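Local coordinates for protein A197 (Sulfolobus turreted icosahedral virus, PDB 2C0N) that probably acts as a viral glycosyltransferase of the GT-A fold, transferring a sugar from an activated donor to an acceptor, at residues Ile43-Phe48 with Asp55-Leu60; Phe59-Val64 with Gly87-Lys92; Ile67-Gln72 with Leu118-Ile123; Glu129-Pro134 with Val152-Thr157. All blocks are in the same frame, centred on the assembly; numbering follows the deposited sequence.

In the fold
Following the chain from the N terminus, interaction 1 comes first: it closes the short connection between helix 37-50 and strand 56-60, laying the helix against the sheet. Interaction 2 starts at the end of that same strand, sharing Phe59 and Leu60, and joins the turn after it to the chain leaving strand 84-88. Interaction 3 crosses interaction 2, because 67-72 falls inside the loop that interaction 2 closes while 118-123 lies beyond it. Strand 120-124 runs between strands 56-60 and 84-88, so the first three contacts meet in one sheet. Interaction 4 follows in series, closing the loop from helix 125-128 to helix 150-158; its Arg133 forms a salt bridge with Asp46 of interaction 1.

Interaction 1 of 4, residues Ile43-Phe48 with Asp55-Leu60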
# COMPACT_ATOMS: atom_id res chain seq x y z
N ILE A 43 -9.27 -11.69 -14.39
CA ILE A 43 -7.81 -11.69 -14.43
C ILE A 43 -7.27 -12.46 -13.23
O ILE A 43 -6.38 -13.30 -13.37
CB ILE A 43 -7.28 -10.24 -14.41
CG1 ILE A 43 -7.55 -9.58 -15.76
CG2 ILE A 43 -5.76 -10.18 -14.08
CD1 ILE A 43 -7.38 -8.10 -15.74
N ALA A 44 -7.82 -12.17 -12.05
CA ALA A 44 -7.42 -12.88 -10.81
C ALA A 44 -7.55 -14.39 -10.97
O ALA A 44 -6.59 -15.10 -10.70
CB ALA A 44 -8.24 -12.42 -9.66
N LEU A 45 -8.73 -14.87 -11.39
CA LEU A 45 -8.95 -16.30 -11.68
C LEU A 45 -7.92 -16.90 -12.65
O LEU A 45 -7.36 -17.95 -12.41
CB LEU A 45 -10.35 -16.52 -12.23
CG LEU A 45 -10.77 -17.97 -12.49
CD1 LEU A 45 -10.57 -18.86 -11.25
CD2 LEU A 45 -12.22 -18.05 -12.98
N ASP A 46 -7.66 -16.21 -13.75
CA ASP A 46 -6.64 -16.65 -14.70
C ASP A 46 -5.25 -16.79 -14.10
O ASP A 46 -4.53 -17.75 -14.39
CB ASP A 46 -6.57 -15.69 -15.86
CG ASP A 46 -7.74 -15.80 -16.79
OD1 ASP A 46 -8.48 -16.79 -16.70
OD2 ASP A 46 -7.89 -14.89 -17.63
N MSE A 47 -4.83 -15.79 -13.36
CA MSE A 47 -3.53 -15.83 -12.70
C MSE A 47 -3.50 -16.96 -11.64
O MSE A 47 -2.59 -17.77 -11.62
CB MSE A 47 -3.22 -14.50 -12.04
CG MSE A 47 -2.93 -13.34 -13.04
SE MSE A 47 -2.67 -11.69 -12.04
CE MSE A 47 -1.01 -12.24 -11.10
N PHE A 48 -4.53 -17.01 -10.81
CA PHE A 48 -4.60 -18.02 -9.74
C PHE A 48 -4.47 -19.43 -10.27
O PHE A 48 -3.70 -20.23 -9.72
CB PHE A 48 -5.90 -17.90 -8.97
CG PHE A 48 -6.11 -19.00 -7.99
CD1 PHE A 48 -5.44 -19.00 -6.78
CD2 PHE A 48 -6.93 -20.06 -8.30
CE1 PHE A 48 -5.60 -20.06 -5.88
CE2 PHE A 48 -7.11 -21.11 -7.39
CZ PHE A 48 -6.45 -21.12 -6.20
N ASP A 55 -3.70 -22.91 -3.04
CA ASP A 55 -4.83 -23.84 -2.91
C ASP A 55 -6.13 -23.08 -2.89
O ASP A 55 -7.19 -23.65 -3.17
CB ASP A 55 -4.77 -24.57 -1.57
CG ASP A 55 -3.49 -25.34 -1.36
OD1 ASP A 55 -3.09 -26.09 -2.26
OD2 ASP A 55 -2.90 -25.19 -0.27
N THR A 56 -6.06 -21.83 -2.45
CA THR A 56 -7.23 -21.03 -2.17
C THR A 56 -7.04 -19.64 -2.76
O THR A 56 -6.01 -19.01 -2.58
CB THR A 56 -7.49 -20.98 -0.64
OG1 THR A 56 -7.70 -22.33 -0.17
CG2 THR A 56 -8.71 -20.15 -0.32
N LEU A 57 -8.05 -19.19 -3.48
CA LEU A 57 -8.11 -17.82 -3.98
C LEU A 57 -8.97 -17.07 -3.00
O LEU A 57 -10.16 -17.40 -2.85
CB LEU A 57 -8.75 -17.79 -5.36
CG LEU A 57 -8.57 -16.53 -6.23
CD1 LEU A 57 -9.07 -16.76 -7.62
CD2 LEU A 57 -9.30 -15.38 -5.64
N ALA A 58 -8.39 -16.07 -2.34
CA ALA A 58 -9.14 -15.20 -1.45
C ALA A 58 -9.33 -13.87 -2.15
O ALA A 58 -8.34 -13.23 -2.52
CB ALA A 58 -8.40 -15.00 -0.16
N PHE A 59 -10.59 -13.46 -2.37
CA PHE A 59 -10.88 -12.07 -2.80
C PHE A 59 -11.10 -11.19 -1.57
O PHE A 59 -11.87 -11.57 -0.66
CB PHE A 59 -12.16 -12.04 -3.62
CG PHE A 59 -11.98 -12.44 -5.04
CD1 PHE A 59 -11.07 -11.78 -5.85
CD2 PHE A 59 -12.75 -13.43 -5.59
CE1 PHE A 59 -10.93 -12.11 -7.19
CE2 PHE A 59 -12.58 -13.77 -6.94
CZ PHE A 59 -11.68 -13.11 -7.71
N LEU A 60 -10.42 -10.06 -1.56
CA LEU A 60 -10.51 -9.05 -0.53
C LEU A 60 -10.57 -7.71 -1.19
O LEU A 60 -9.63 -7.34 -1.87
CB LEU A 60 -9.31 -9.14 0.42
CG LEU A 60 -9.33 -8.28 1.70
CD1 LEU A 60 -10.46 -8.68 2.58
CD2 LEU A 60 -8.01 -8.44 2.43
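Phe48 and Leu57 form the heart of this buried contact, in which the helix passes over the strand nearly antiparallel (156°) with the axes 9.9 Å apart. The main interaction is CH-pi: Leu57 CB stands over the face of the Phe48 ring, 3.8 Å from its centroid and close to the ring normal. With CG anti to the backbone N (chi1 173°), Phe48 reaches from the helix down to the strand. The same ring also meets backbone, with CE1 3.5 Å from Thr56 C, while Asp55 C lies in plane at its edge.

Aliphatic contacts extend the patch. Leu57 CD1 touches Phe48 CB at 3.6 Å and sits farther from Leu45 CD1, at 4.5 Å. The other methyl of Leu57, CD2, lies over the centre of the Phe59 ring, so this leucine is wedged between two aromatic rings. Phe59 in turn brings CE1 to 3.7 Å from Ala44 CB.

Arg125 and Arg41 add cation-pi contacts to Phe48 and Phe59. Strands 28-31 and 56-60 both run parallel to strand 3-8, which lies between them, and helix 37-50 links the two: a beta-alpha-beta crossover, as in the Rossmann-like half of GT-A folds, which in relatives binds the nucleotide-sugar.

Interaction 2 of 4, residues Phe59-Val64 with Gly87-Lys92; sequences FLDEDV and GYYYLK
Val64 presses its CG2 methyl onto the ring of Tyr89, 3.8 Å from the centroid and almost on the ring normal, a CH-pi contact over the face. The two side chains cross at about a right angle. Tyr89 takes the crowded rotamer, CG between its own N and carbonyl carbon (chi1 59°), which presents a ring face to the valine methyl. The second methyl, Val64 CG1, touches Tyr89 CD1 at 3.8 Å, so both branches rest on the same ring.

The polar half is a salt bridge between side chains arriving from opposite directions. Lys92 bends at chi3 (-68°) and brings NZ to 2.7 Å from Asp63 OD2, meeting the anti side of that oxygen 31° out of the carboxylate plane. Phe173 O also accepts from the ammonium, which ties it to the neighbouring strand. Tyr89 OH stops 4.0 Å from Asp61 OD2, near but not bonded, whereas Asp61 OD1 pairs with Arg41.

Asp61, Glu62 and Asp63 lie in a type I turn and match the Asp-X-Asp signature of GT-A enzymes, consistent with a role in binding the sugar donor. The turn follows strand 56-60. Val64 packs on Ala170 and His172 of strand 162-173, and both Val64 and Tyr89 touch Phe120 of strand 120-124.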
# COMPACT_ATOMS: atom_id res chain seq x y z
N PHE A 59 -10.59 -13.46 -2.37
CA PHE A 59 -10.88 -12.07 -2.80
C PHE A 59 -11.10 -11.19 -1.57
O PHE A 59 -11.87 -11.57 -0.66
CB PHE A 59 -12.16 -12.04 -3.62
CG PHE A 59 -11.98 -12.44 -5.04
CD1 PHE A 59 -11.07 -11.78 -5.85
CD2 PHE A 59 -12.75 -13.43 -5.59
CE1 PHE A 59 -10.93 -12.11 -7.19
CE2 PHE A 59 -12.58 -13.77 -6.94
CZ PHE A 59 -11.68 -13.11 -7.71
N LEU A 60 -10.42 -10.06 -1.56
CA LEU A 60 -10.51 -9.05 -0.53
C LEU A 60 -10.57 -7.71 -1.19
O LEU A 60 -9.63 -7.34 -1.87
CB LEU A 60 -9.31 -9.14 0.42
CG LEU A 60 -9.33 -8.28 1.70
CD1 LEU A 60 -10.46 -8.68 2.58
CD2 LEU A 60 -8.01 -8.44 2.43
N ASP A 61 -11.72 -7.02 -1.04
CA ASP A 61 -11.89 -5.69 -1.62
C ASP A 61 -10.91 -4.78 -0.90
O ASP A 61 -10.59 -5.00 0.27
CB ASP A 61 -13.31 -5.18 -1.44
CG ASP A 61 -14.28 -5.75 -2.45
OD1 ASP A 61 -13.87 -6.37 -3.46
OD2 ASP A 61 -15.48 -5.55 -2.21
N GLU A 62 -10.39 -3.80 -1.63
CA GLU A 62 -9.38 -2.90 -1.07
C GLU A 62 -9.90 -2.06 0.12
O GLU A 62 -9.12 -1.50 0.88
CB GLU A 62 -8.83 -2.02 -2.17
CG GLU A 62 -7.78 -1.00 -1.75
CD GLU A 62 -8.35 0.31 -1.24
OE1 GLU A 62 -9.52 0.62 -1.60
OE2 GLU A 62 -7.67 1.02 -0.46
N ASP A 63 -11.21 -1.96 0.27
CA ASP A 63 -11.77 -1.27 1.44
C ASP A 63 -12.27 -2.21 2.54
O ASP A 63 -12.96 -1.79 3.45
CB ASP A 63 -12.88 -0.27 1.03
CG ASP A 63 -13.95 -0.87 0.16
OD1 ASP A 63 -13.94 -2.10 -0.02
OD2 ASP A 63 -14.80 -0.06 -0.38
N VAL A 64 -11.91 -3.48 2.46
CA VAL A 64 -12.29 -4.45 3.47
C VAL A 64 -11.02 -4.92 4.21
O VAL A 64 -10.07 -5.38 3.59
CB VAL A 64 -13.06 -5.63 2.82
CG1 VAL A 64 -13.32 -6.74 3.84
CG2 VAL A 64 -14.37 -5.16 2.18
N GLY A 87 -16.75 -14.28 4.55
CA GLY A 87 -16.62 -13.47 5.74
C GLY A 87 -17.60 -12.30 5.80
O GLY A 87 -18.24 -11.88 4.80
N TYR A 88 -17.68 -11.73 6.98
CA TYR A 88 -18.63 -10.67 7.25
C TYR A 88 -18.05 -9.32 7.36
O TYR A 88 -17.11 -9.10 8.10
CB TYR A 88 -19.33 -10.95 8.58
CG TYR A 88 -20.42 -11.99 8.50
CD1 TYR A 88 -21.75 -11.63 8.20
CD2 TYR A 88 -20.14 -13.30 8.76
CE1 TYR A 88 -22.74 -12.56 8.13
CE2 TYR A 88 -21.14 -14.26 8.72
CZ TYR A 88 -22.44 -13.88 8.39
OH TYR A 88 -23.44 -14.81 8.38
N TYR A 89 -18.67 -8.40 6.63
CA TYR A 89 -18.54 -6.97 6.86
C TYR A 89 -19.89 -6.31 6.54
O TYR A 89 -20.73 -6.87 5.82
CB TYR A 89 -17.40 -6.39 6.04
CG TYR A 89 -17.55 -6.60 4.55
CD1 TYR A 89 -17.03 -7.73 3.94
CD2 TYR A 89 -18.18 -5.65 3.76
CE1 TYR A 89 -17.17 -7.93 2.58
CE2 TYR A 89 -18.33 -5.85 2.37
CZ TYR A 89 -17.80 -7.00 1.82
OH TYR A 89 -17.92 -7.25 0.49
N TYR A 90 -20.13 -5.14 7.13
CA TYR A 90 -21.35 -4.39 6.89
C TYR A 90 -21.22 -3.58 5.61
O TYR A 90 -20.25 -2.84 5.41
CB TYR A 90 -21.67 -3.44 8.05
CG TYR A 90 -23.16 -3.27 8.16
CD1 TYR A 90 -23.90 -4.22 8.83
CD2 TYR A 90 -23.84 -2.19 7.55
CE1 TYR A 90 -25.27 -4.15 8.92
CE2 TYR A 90 -25.26 -2.11 7.64
CZ TYR A 90 -25.95 -3.09 8.35
OH TYR A 90 -27.32 -3.09 8.50
N LEU A 91 -22.23 -3.69 4.77
CA LEU A 91 -22.22 -3.03 3.46
C LEU A 91 -22.32 -1.52 3.58
O LEU A 91 -23.08 -0.97 4.41
CB LEU A 91 -23.33 -3.60 2.57
CG LEU A 91 -23.30 -5.10 2.23
CD1 LEU A 91 -24.56 -5.58 1.54
CD2 LEU A 91 -22.10 -5.45 1.36
N LYS A 92 -21.58 -0.83 2.70
CA LYS A 92 -21.61 0.64 2.60
C LYS A 92 -22.87 1.13 1.91
O LYS A 92 -23.15 2.34 1.91
CB LYS A 92 -20.36 1.19 1.88
CG LYS A 92 -19.15 1.37 2.80
CD LYS A 92 -17.99 2.07 2.19
CE LYS A 92 -17.30 1.33 1.14
NZ LYS A 92 -16.06 2.04 0.72

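Interaction 3 of 4, residues Ile67-Gln72 with Leu118-Ile123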
# COMPACT_ATOMS: atom_id res chain seq x y z
N ILE A 67 -10.45 -8.36 10.58
CA ILE A 67 -10.10 -8.23 11.98
C ILE A 67 -9.40 -9.50 12.43
O ILE A 67 -8.36 -9.44 13.09
CB ILE A 67 -11.32 -8.11 12.87
CG1 ILE A 67 -12.06 -6.81 12.57
CG2 ILE A 67 -10.86 -8.16 14.29
CD1 ILE A 67 -13.32 -6.63 13.47
N GLU A 68 -10.02 -10.63 12.19
CA GLU A 68 -9.33 -11.87 12.38
C GLU A 68 -9.80 -12.82 11.31
O GLU A 68 -10.92 -12.67 10.75
CB GLU A 68 -9.52 -12.48 13.78
CG GLU A 68 -8.51 -13.60 14.08
CD GLU A 68 -8.76 -14.32 15.40
OE1 GLU A 68 -8.57 -13.69 16.47
OE2 GLU A 68 -9.12 -15.53 15.35
N ILE A 69 -8.88 -13.70 10.96
CA ILE A 69 -9.13 -14.79 10.06
C ILE A 69 -8.62 -16.02 10.80
O ILE A 69 -7.44 -16.08 11.14
CB ILE A 69 -8.36 -14.66 8.74
CG1 ILE A 69 -8.83 -13.40 7.98
CG2 ILE A 69 -8.57 -15.90 7.85
CD1 ILE A 69 -8.00 -13.05 6.73
N ASP A 70 -9.52 -16.96 11.06
CA ASP A 70 -9.15 -18.28 11.55
C ASP A 70 -9.03 -19.17 10.31
O ASP A 70 -10.02 -19.73 9.85
CB ASP A 70 -10.20 -18.78 12.54
CG ASP A 70 -9.82 -20.09 13.22
OD1 ASP A 70 -9.16 -20.95 12.60
OD2 ASP A 70 -10.24 -20.28 14.37
N PHE A 71 -7.82 -19.26 9.76
CA PHE A 71 -7.55 -19.96 8.50
C PHE A 71 -7.83 -21.44 8.62
O PHE A 71 -8.17 -22.11 7.64
CB PHE A 71 -6.09 -19.77 8.07
CG PHE A 71 -5.81 -18.46 7.42
CD1 PHE A 71 -5.25 -17.43 8.14
CD2 PHE A 71 -6.12 -18.25 6.08
CE1 PHE A 71 -5.00 -16.23 7.55
CE2 PHE A 71 -5.87 -17.03 5.48
CZ PHE A 71 -5.30 -16.03 6.20
N GLN A 72 -7.64 -21.97 9.83
CA GLN A 72 -7.96 -23.38 10.05
C GLN A 72 -9.45 -23.64 9.98
O GLN A 72 -9.86 -24.65 9.46
CB GLN A 72 -7.36 -23.85 11.36
CG GLN A 72 -5.85 -23.96 11.25
CD GLN A 72 -5.43 -25.07 10.28
OE1 GLN A 72 -6.15 -26.06 10.10
NE2 GLN A 72 -4.27 -24.90 9.64
N LEU A 118 -18.32 -10.97 -2.80
CA LEU A 118 -16.94 -11.27 -3.24
C LEU A 118 -15.88 -10.33 -2.67
O LEU A 118 -14.79 -10.23 -3.24
CB LEU A 118 -16.84 -11.33 -4.78
CG LEU A 118 -17.71 -12.42 -5.40
CD1 LEU A 118 -17.72 -12.30 -6.94
CD2 LEU A 118 -17.20 -13.73 -4.99
N GLY A 119 -16.17 -9.66 -1.56
CA GLY A 119 -15.23 -8.78 -0.94
C GLY A 119 -14.43 -9.34 0.21
O GLY A 119 -13.59 -8.65 0.74
N PHE A 120 -14.74 -10.56 0.63
CA PHE A 120 -14.07 -11.19 1.77
C PHE A 120 -14.41 -12.65 1.69
O PHE A 120 -15.26 -13.18 2.44
CB PHE A 120 -14.58 -10.58 3.08
CG PHE A 120 -13.83 -11.02 4.32
CD1 PHE A 120 -12.61 -11.65 4.25
CD2 PHE A 120 -14.38 -10.77 5.56
CE1 PHE A 120 -11.95 -12.04 5.42
CE2 PHE A 120 -13.73 -11.16 6.72
CZ PHE A 120 -12.49 -11.77 6.63
N THR A 121 -13.76 -13.33 0.75
CA THR A 121 -14.33 -14.57 0.25
C THR A 121 -13.20 -15.50 -0.16
O THR A 121 -12.33 -15.11 -0.92
CB THR A 121 -15.19 -14.29 -0.98
OG1 THR A 121 -16.08 -13.19 -0.72
CG2 THR A 121 -15.97 -15.49 -1.39
N PHE A 122 -13.25 -16.75 0.31
CA PHE A 122 -12.23 -17.73 0.05
C PHE A 122 -12.83 -18.79 -0.86
O PHE A 122 -13.89 -19.31 -0.56
CB PHE A 122 -11.81 -18.38 1.38
CG PHE A 122 -11.20 -17.40 2.36
CD1 PHE A 122 -12.01 -16.58 3.13
CD2 PHE A 122 -9.83 -17.28 2.49
CE1 PHE A 122 -11.48 -15.66 4.02
CE2 PHE A 122 -9.29 -16.37 3.35
CZ PHE A 122 -10.12 -15.55 4.13
N ILE A 123 -12.14 -19.10 -1.95
CA ILE A 123 -12.66 -20.05 -2.93
C ILE A 123 -11.62 -21.12 -3.20
O ILE A 123 -10.49 -20.85 -3.54
CB ILE A 123 -13.05 -19.37 -4.25
CG1 ILE A 123 -13.83 -18.07 -4.00
CG2 ILE A 123 -13.77 -20.35 -5.12
CD1 ILE A 123 -14.20 -17.31 -5.27
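Ile69, on the chain leading into helix 71-80, packs on Phe120 and Phe122 of strand 120-124; both its branches reach Phe122, and CG1 also meets Phe120. Its CB stays back, about 5.0 Å from Phe122 CZ. From there CG2, anti to the backbone N, reaches 4.0 Å from that same Phe122 CZ. This methyl does double duty, for it also lies 3.4 Å above the plane of the Phe71 ring, over its centre, and so lies between the rings of Phe71 and Phe122. The other branch starts beside the backbone N (chi1 -63°): CG1 comes to the edge of the Phe120 ring, near its plane, with CZ 4.2 Å away. At the tip, CD1, carried outward by an extended chi2 (172°), also lies 4.2 Å from Phe122 CZ, so two methyls of Ile69 touch one ring atom of Phe122.

Phe71 closes the group, its CE2 meeting Phe122 CE2 at 4.1 Å as the two side chains cross at about a right angle. The contact is wholly apolar, with no hydrogen bond between the segments. Asp70, just before Phe71, is the N-cap of helix 71-80 and bonds to Lys73 N through OD1.

Leu168 of strand 162-173 packs against both Ile69 and Phe122. Phe120 and Thr121 together face Phe59, a classic beta bulge in strand 120-124. The whole is the layered hydrophobic core of an alpha/beta fold, here the central sheet of the GT-A domain with a helix start laid against it.

Interaction 4 of 4, residues Glu129-Pro134 with Val152-Thr157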
# COMPACT_ATOMS: atom_id res chain seq x y z
N GLU A 129 -11.30 -24.95 -10.67
CA GLU A 129 -10.77 -25.72 -11.80
C GLU A 129 -11.85 -26.43 -12.58
O GLU A 129 -11.60 -26.96 -13.67
CB GLU A 129 -9.73 -26.72 -11.30
CG GLU A 129 -8.47 -25.98 -10.94
CD GLU A 129 -7.32 -26.88 -10.63
OE1 GLU A 129 -7.57 -28.04 -10.26
OE2 GLU A 129 -6.18 -26.39 -10.75
N LYS A 130 -13.05 -26.46 -12.03
CA LYS A 130 -14.18 -27.17 -12.65
C LYS A 130 -15.13 -26.21 -13.35
O LYS A 130 -15.88 -26.62 -14.23
CB LYS A 130 -14.96 -27.93 -11.59
CG LYS A 130 -14.22 -29.10 -10.97
CD LYS A 130 -15.06 -29.71 -9.84
CE LYS A 130 -14.56 -31.09 -9.40
NZ LYS A 130 -15.65 -31.93 -8.79
N ILE A 131 -15.13 -24.94 -12.95
CA ILE A 131 -16.22 -24.05 -13.36
C ILE A 131 -16.02 -23.66 -14.82
O ILE A 131 -14.91 -23.71 -15.35
CB ILE A 131 -16.39 -22.81 -12.49
CG1 ILE A 131 -15.12 -21.99 -12.46
CG2 ILE A 131 -16.91 -23.23 -11.06
CD1 ILE A 131 -15.19 -20.77 -11.57
N LYS A 132 -17.11 -23.28 -15.45
CA LYS A 132 -17.02 -22.80 -16.81
C LYS A 132 -16.37 -21.41 -16.75
O LYS A 132 -16.70 -20.61 -15.85
CB LYS A 132 -18.39 -22.86 -17.49
CG LYS A 132 -18.73 -24.30 -17.91
CD LYS A 132 -19.83 -24.40 -18.93
CE LYS A 132 -19.88 -25.80 -19.56
NZ LYS A 132 -20.67 -25.84 -20.82
N ARG A 133 -15.39 -21.20 -17.65
CA ARG A 133 -14.66 -19.93 -17.79
C ARG A 133 -14.97 -19.27 -19.12
O ARG A 133 -15.02 -19.96 -20.16
CB ARG A 133 -13.14 -20.14 -17.68
CG ARG A 133 -12.57 -20.00 -16.27
CD ARG A 133 -11.08 -19.55 -16.29
NE ARG A 133 -10.17 -20.67 -16.51
CZ ARG A 133 -8.90 -20.58 -16.92
NH1 ARG A 133 -8.31 -19.41 -17.15
NH2 ARG A 133 -8.20 -21.70 -17.09
N PRO A 134 -15.14 -17.94 -19.13
CA PRO A 134 -14.91 -16.98 -18.03
C PRO A 134 -16.06 -16.98 -16.97
O PRO A 134 -17.22 -17.21 -17.33
CB PRO A 134 -14.79 -15.62 -18.75
CG PRO A 134 -15.19 -15.87 -20.19
CD PRO A 134 -15.69 -17.27 -20.32
N VAL A 152 -23.56 -11.73 -7.57
CA VAL A 152 -24.80 -12.51 -7.70
C VAL A 152 -24.73 -13.42 -8.92
O VAL A 152 -25.17 -14.57 -8.86
CB VAL A 152 -26.06 -11.61 -7.74
CG1 VAL A 152 -27.33 -12.44 -8.00
CG2 VAL A 152 -26.19 -10.88 -6.42
N TYR A 153 -24.14 -12.93 -10.00
CA TYR A 153 -23.94 -13.78 -11.17
C TYR A 153 -23.13 -15.03 -10.81
O TYR A 153 -23.55 -16.14 -11.13
CB TYR A 153 -23.22 -13.02 -12.29
CG TYR A 153 -22.81 -13.90 -13.45
CD1 TYR A 153 -21.59 -14.58 -13.43
CD2 TYR A 153 -23.64 -14.06 -14.57
CE1 TYR A 153 -21.19 -15.39 -14.47
CE2 TYR A 153 -23.24 -14.89 -15.64
CZ TYR A 153 -22.01 -15.54 -15.57
OH TYR A 153 -21.56 -16.36 -16.57
N PHE A 154 -21.98 -14.82 -10.16
CA PHE A 154 -21.07 -15.92 -9.82
C PHE A 154 -21.79 -17.03 -9.05
O PHE A 154 -21.75 -18.21 -9.41
CB PHE A 154 -19.92 -15.39 -8.98
CG PHE A 154 -19.00 -16.45 -8.49
CD1 PHE A 154 -19.07 -16.90 -7.19
CD2 PHE A 154 -18.07 -17.01 -9.34
CE1 PHE A 154 -18.22 -17.88 -6.75
CE2 PHE A 154 -17.22 -18.01 -8.92
CZ PHE A 154 -17.29 -18.45 -7.63
N PHE A 155 -22.47 -16.62 -7.99
CA PHE A 155 -23.22 -17.56 -7.16
C PHE A 155 -24.45 -18.15 -7.84
O PHE A 155 -24.75 -19.37 -7.68
CB PHE A 155 -23.56 -16.88 -5.84
CG PHE A 155 -22.36 -16.67 -4.98
CD1 PHE A 155 -21.80 -17.72 -4.33
CD2 PHE A 155 -21.74 -15.43 -4.86
CE1 PHE A 155 -20.66 -17.54 -3.55
CE2 PHE A 155 -20.60 -15.26 -4.11
CZ PHE A 155 -20.05 -16.29 -3.45
N SER A 156 -25.18 -17.33 -8.59
CA SER A 156 -26.42 -17.83 -9.22
C SER A 156 -26.09 -18.80 -10.34
O SER A 156 -26.85 -19.75 -10.61
CB SER A 156 -27.25 -16.68 -9.78
OG SER A 156 -27.68 -15.84 -8.72
N THR A 157 -24.98 -18.55 -11.02
CA THR A 157 -24.60 -19.32 -12.19
C THR A 157 -23.87 -20.58 -11.82
O THR A 157 -24.16 -21.64 -12.36
CB THR A 157 -23.70 -18.49 -13.12
OG1 THR A 157 -24.39 -17.28 -13.48
CG2 THR A 157 -23.36 -19.27 -14.39
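Ile131 and Phe154 make a small, loose apolar contact between the loop after helix 125-128 and helix 150-158; the centre of the contact is about 17 Å from the centre of the chain. Only 73 Å² is buried, and no hydrogen bond spans the segments. Ile131 points its CD1 at the edge of the phenylalanine ring, near the ring plane, with CE2 4.3 Å away. Its CG1 lies between the backbone N and the carbonyl carbon (chi1 59°), and the extended chain beyond carries the terminal methyl to the helix. A second, weaker approach lies at the rim, where Tyr153 OH comes within 4.5 Å of Pro134 O, too far to be bonded. Pro134 follows a cis peptide bond.

Within the helix, two side-chain hydroxyls bond back to carbonyls four residues earlier. Thr157 OG1 donates to Tyr153 O at 2.7 Å, tilted 35° from the carbonyl plane, and this carbonyl oxygen also takes the backbone bond from Thr157 N. The hydroxyl oxygen lies 3.3 Å above the centre of the Tyr153 ring, so the threonine covers one face of the tyrosine that reaches toward the loop. The same pattern occurs one residue earlier, where Val152 O accepts from both Ser156 N and Ser156 OG.

Phe154 is enclosed further by Phe136, His158 and Pro160, and it touches Ile123 of strand 120-124. On the loop side, Arg133 forms a salt bridge with Asp46 and packs on Leu45 and Leu49, while Pro134 rests on Glu42. The loop therefore lies between helix 37-50 and helix 150-158.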